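Local structure of Lin1909 protein (Listeria innocua, 3FIJ) at residues 54-59 with 101-106. The protein is of unknown function but binds manganese and, as a peptidase C26 family member, may hydrolyse gamma-glutamyl-gamma-aminobutyrate. Sequence-based numbering, arbitrary orientation.
Sequences TAVQAI and VRAALD
The flat groups here are peptide planes, since no aromatic ring lies in either segment. Ile59 covers one face of the Ala103-Ala104 peptide. Its CG1 stands almost straight above that plane, 3.8 Å from Ala104 N. Its CG2 lies over the same face, 4.0 Å from Ala103 O. The methyl of Ala103 comes back over the peptide between Ala55 and Val56, with Ala103 CB 4.0 Å from Ala55 O.

In Ile59, CG1 is anti to the carbonyl carbon (chi1 -77°) and CG2 is anti to the backbone N. This lays both branches over the same peptide face. CD1 folds back (chi2 67°) and meets Ala103 CB at 3.9 Å. The methyl of Ala104 touches the stem of the same side chain, with Ala104 CB 4.0 Å from Ile59 CG1.

Ala103 carries the largest share of the contact. Its CB points toward helix 55-60 and lies among Ala55, Val56 and Ile59. It reaches backbone as well as side chains, 3.9 Å from Val56 CA. Val56 itself is exposed to solvent. The axes of 55-59 and 101-106 come within 8.5 Å and cross at -54°, consistent with the small alanines between them.

Helix 91-106 is the crossover between parallel strands 64-67 and 111-114 of the class I glutamine amidotransferase-like fold. Ala104 also rests on Leu65 of strand 64-67, and Ile59 on Leu100 and Ala107. Gln57 and Ala58 face a second subunit, packing on its Leu3 and Phe43.

No hydrogen bond or salt bridge joins the two segments. Methyl and methylene groups pack on each other and on peptide faces. Ala55 O is bonded by Ile59 N of its own helix. The contact, far from the manganese site, therefore rests on van der Waals fit and adds no directional bond.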
ATOM      1  N   THR A  54      32.370 -11.974 -23.012  1.00 21.47           N
ATOM      2  CA  THR A  54      31.690 -13.255 -23.198  1.00 21.08           C
ATOM      3  C   THR A  54      30.641 -13.177 -24.293  1.00 21.42           C
ATOM      4  O   THR A  54      29.929 -14.149 -24.553  1.00 21.90           O
ATOM      5  CB  THR A  54      30.986 -13.737 -21.912  1.00 21.75           C
ATOM      6  OG1 THR A  54      29.925 -12.835 -21.577  1.00 22.88           O
ATOM      7  CG2 THR A  54      31.971 -13.801 -20.754  1.00 20.94           C
ATOM      8  N   ALA A  55      30.552 -12.025 -24.946  1.00 20.99           N
ATOM      9  CA  ALA A  55      29.566 -11.840 -26.005  1.00 20.74           C
ATOM     10  C   ALA A  55      29.715 -12.796 -27.187  1.00 21.07           C
ATOM     11  O   ALA A  55      28.720 -13.350 -27.667  1.00 21.59           O
ATOM     12  CB  ALA A  55      29.595 -10.401 -26.500  1.00 19.81           C
ATOM     13  N   VAL A  56      30.935 -13.007 -27.677  1.00 20.49           N
ATOM     14  CA  VAL A  56      31.055 -13.901 -28.814  1.00 19.58           C
ATOM     15  C   VAL A  56      30.685 -15.335 -28.423  1.00 19.83           C
ATOM     16  O   VAL A  56      30.139 -16.073 -29.235  1.00 20.16           O
ATOM     17  CB  VAL A  56      32.474 -13.822 -29.506  1.00 20.61           C
ATOM     18  CG1 VAL A  56      33.201 -12.549 -29.088  1.00 16.17           C
ATOM     19  CG2 VAL A  56      33.284 -15.075 -29.249  1.00 18.31           C
ATOM     20  N   GLN A  57      30.950 -15.731 -27.179  1.00 19.42           N
ATOM     21  CA  GLN A  57      30.586 -17.080 -26.755  1.00 19.79           C
ATOM     22  C   GLN A  57      29.063 -17.173 -26.658  1.00 20.80           C
ATOM     23  O   GLN A  57      28.469 -18.224 -26.900  1.00 20.80           O
ATOM     24  CB  GLN A  57      31.199 -17.429 -25.392  1.00 19.03           C
ATOM     25  CG  GLN A  57      30.851 -18.846 -24.945  1.00 20.61           C
ATOM     26  CD  GLN A  57      31.392 -19.212 -23.570  1.00 21.08           C
ATOM     27  OE1 GLN A  57      31.286 -20.360 -23.141  1.00 22.80           O
ATOM     28  NE2 GLN A  57      31.963 -18.241 -22.874  1.00 21.86           N
ATOM     29  N   ALA A  58      28.435 -16.063 -26.297  1.00 20.18           N
ATOM     30  CA  ALA A  58      26.990 -16.030 -26.176  1.00 19.72           C
ATOM     31  C   ALA A  58      26.338 -16.244 -27.546  1.00 20.04           C
ATOM     32  O   ALA A  58      25.461 -17.094 -27.686  1.00 18.75           O
ATOM     33  CB  ALA A  58      26.548 -14.701 -25.574  1.00 16.42           C
ATOM     34  N   ILE A  59      26.768 -15.475 -28.548  1.00 19.37           N
ATOM     35  CA  ILE A  59      26.215 -15.597 -29.896  1.00 19.41           C
ATOM     36  C   ILE A  59      26.558 -16.940 -30.534  1.00 20.10           C
ATOM     37  O   ILE A  59      25.817 -17.446 -31.369  1.00 20.14           O
ATOM     38  CB  ILE A  59      26.710 -14.436 -30.816  1.00 20.97           C
ATOM     39  CG1 ILE A  59      25.942 -13.155 -30.492  1.00 23.19           C
ATOM     40  CG2 ILE A  59      26.486 -14.764 -32.282  1.00 17.57           C
ATOM     41  CD1 ILE A  59      26.237 -12.609 -29.132  1.00 27.64           C
ATOM     42  N   VAL A 101      25.404  -7.304 -30.172  1.00 22.41           N
ATOM     43  CA  VAL A 101      25.074  -6.983 -31.564  1.00 23.66           C
ATOM     44  C   VAL A 101      26.315  -7.031 -32.452  1.00 24.10           C
ATOM     45  O   VAL A 101      26.251  -7.511 -33.585  1.00 25.20           O
ATOM     46  CB  VAL A 101      24.367  -5.593 -31.730  1.00 24.84           C
ATOM     47  CG1 VAL A 101      23.414  -5.343 -30.567  1.00 24.23           C
ATOM     48  CG2 VAL A 101      25.370  -4.491 -31.881  1.00 25.13           C
ATOM     49  N   ARG A 102      27.445  -6.557 -31.940  1.00 23.38           N
ATOM     50  CA  ARG A 102      28.687  -6.590 -32.709  1.00 25.19           C
ATOM     51  C   ARG A 102      29.092  -8.034 -33.008  1.00 24.26           C
ATOM     52  O   ARG A 102      29.449  -8.367 -34.142  1.00 25.64           O
ATOM     53  CB  ARG A 102      29.799  -5.850 -31.953  1.00 26.70           C
ATOM     54  CG  ARG A 102      29.556  -4.346 -31.939  1.00 31.62           C
ATOM     55  CD  ARG A 102      30.498  -3.549 -31.035  1.00 34.81           C
ATOM     56  NE  ARG A 102      30.176  -2.124 -31.115  1.00 35.72           N
ATOM     57  CZ  ARG A 102      30.772  -1.169 -30.409  1.00 37.24           C
ATOM     58  NH1 ARG A 102      31.743  -1.476 -29.552  1.00 37.46           N
ATOM     59  NH2 ARG A 102      30.386   0.093 -30.556  1.00 34.85           N
ATOM     60  N   ALA A 103      29.019  -8.896 -31.997  1.00 22.31           N
ATOM     61  CA  ALA A 103      29.359 -10.300 -32.184  1.00 21.71           C
ATOM     62  C   ALA A 103      28.351 -10.962 -33.124  1.00 21.46           C
ATOM     63  O   ALA A 103      28.716 -11.828 -33.915  1.00 21.19           O
ATOM     64  CB  ALA A 103      29.382 -11.026 -30.835  1.00 20.79           C
ATOM     65  N   ALA A 104      27.086 -10.549 -33.030  1.00 21.49           N
ATOM     66  CA  ALA A 104      26.015 -11.088 -33.872  1.00 21.53           C
ATOM     67  C   ALA A 104      26.202 -10.631 -35.317  1.00 22.67           C
ATOM     68  O   ALA A 104      25.973 -11.383 -36.261  1.00 23.54           O
ATOM     69  CB  ALA A 104      24.654 -10.625 -33.350  1.00 19.59           C
ATOM     70  N   LEU A 105      26.603  -9.380 -35.482  1.00 24.73           N
ATOM     71  CA  LEU A 105      26.847  -8.838 -36.806  1.00 25.54           C
ATOM     72  C   LEU A 105      28.025  -9.589 -37.414  1.00 27.04           C
ATOM     73  O   LEU A 105      27.970 -10.023 -38.566  1.00 25.54           O
ATOM     74  CB  LEU A 105      27.155  -7.337 -36.711  1.00 21.43           C
ATOM     75  CG  LEU A 105      25.908  -6.465 -36.537  1.00 20.15           C
ATOM     76  CD1 LEU A 105      26.305  -5.036 -36.217  1.00 18.01           C
ATOM     77  CD2 LEU A 105      25.074  -6.528 -37.814  1.00 16.23           C
ATOM     78  N   ASP A 106      29.081  -9.764 -36.622  1.00 27.93           N
ATOM     79  CA  ASP A 106      30.266 -10.462 -37.099  1.00 30.48           C
ATOM     80  C   ASP A 106      29.952 -11.890 -37.560  1.00 29.93           C
ATOM     81  O   ASP A 106      30.656 -12.452 -38.405  1.00 30.07           O
ATOM     82  CB  ASP A 106      31.341 -10.498 -36.007  1.00 34.20           C
ATOM     83  CG  ASP A 106      32.660 -11.074 -36.510  1.00 39.62           C
ATOM     84  OD1 ASP A 106      33.592 -11.248 -35.692  1.00 42.40           O
ATOM     85  OD2 ASP A 106      32.765 -11.349 -37.731  1.00 41.17           O
TER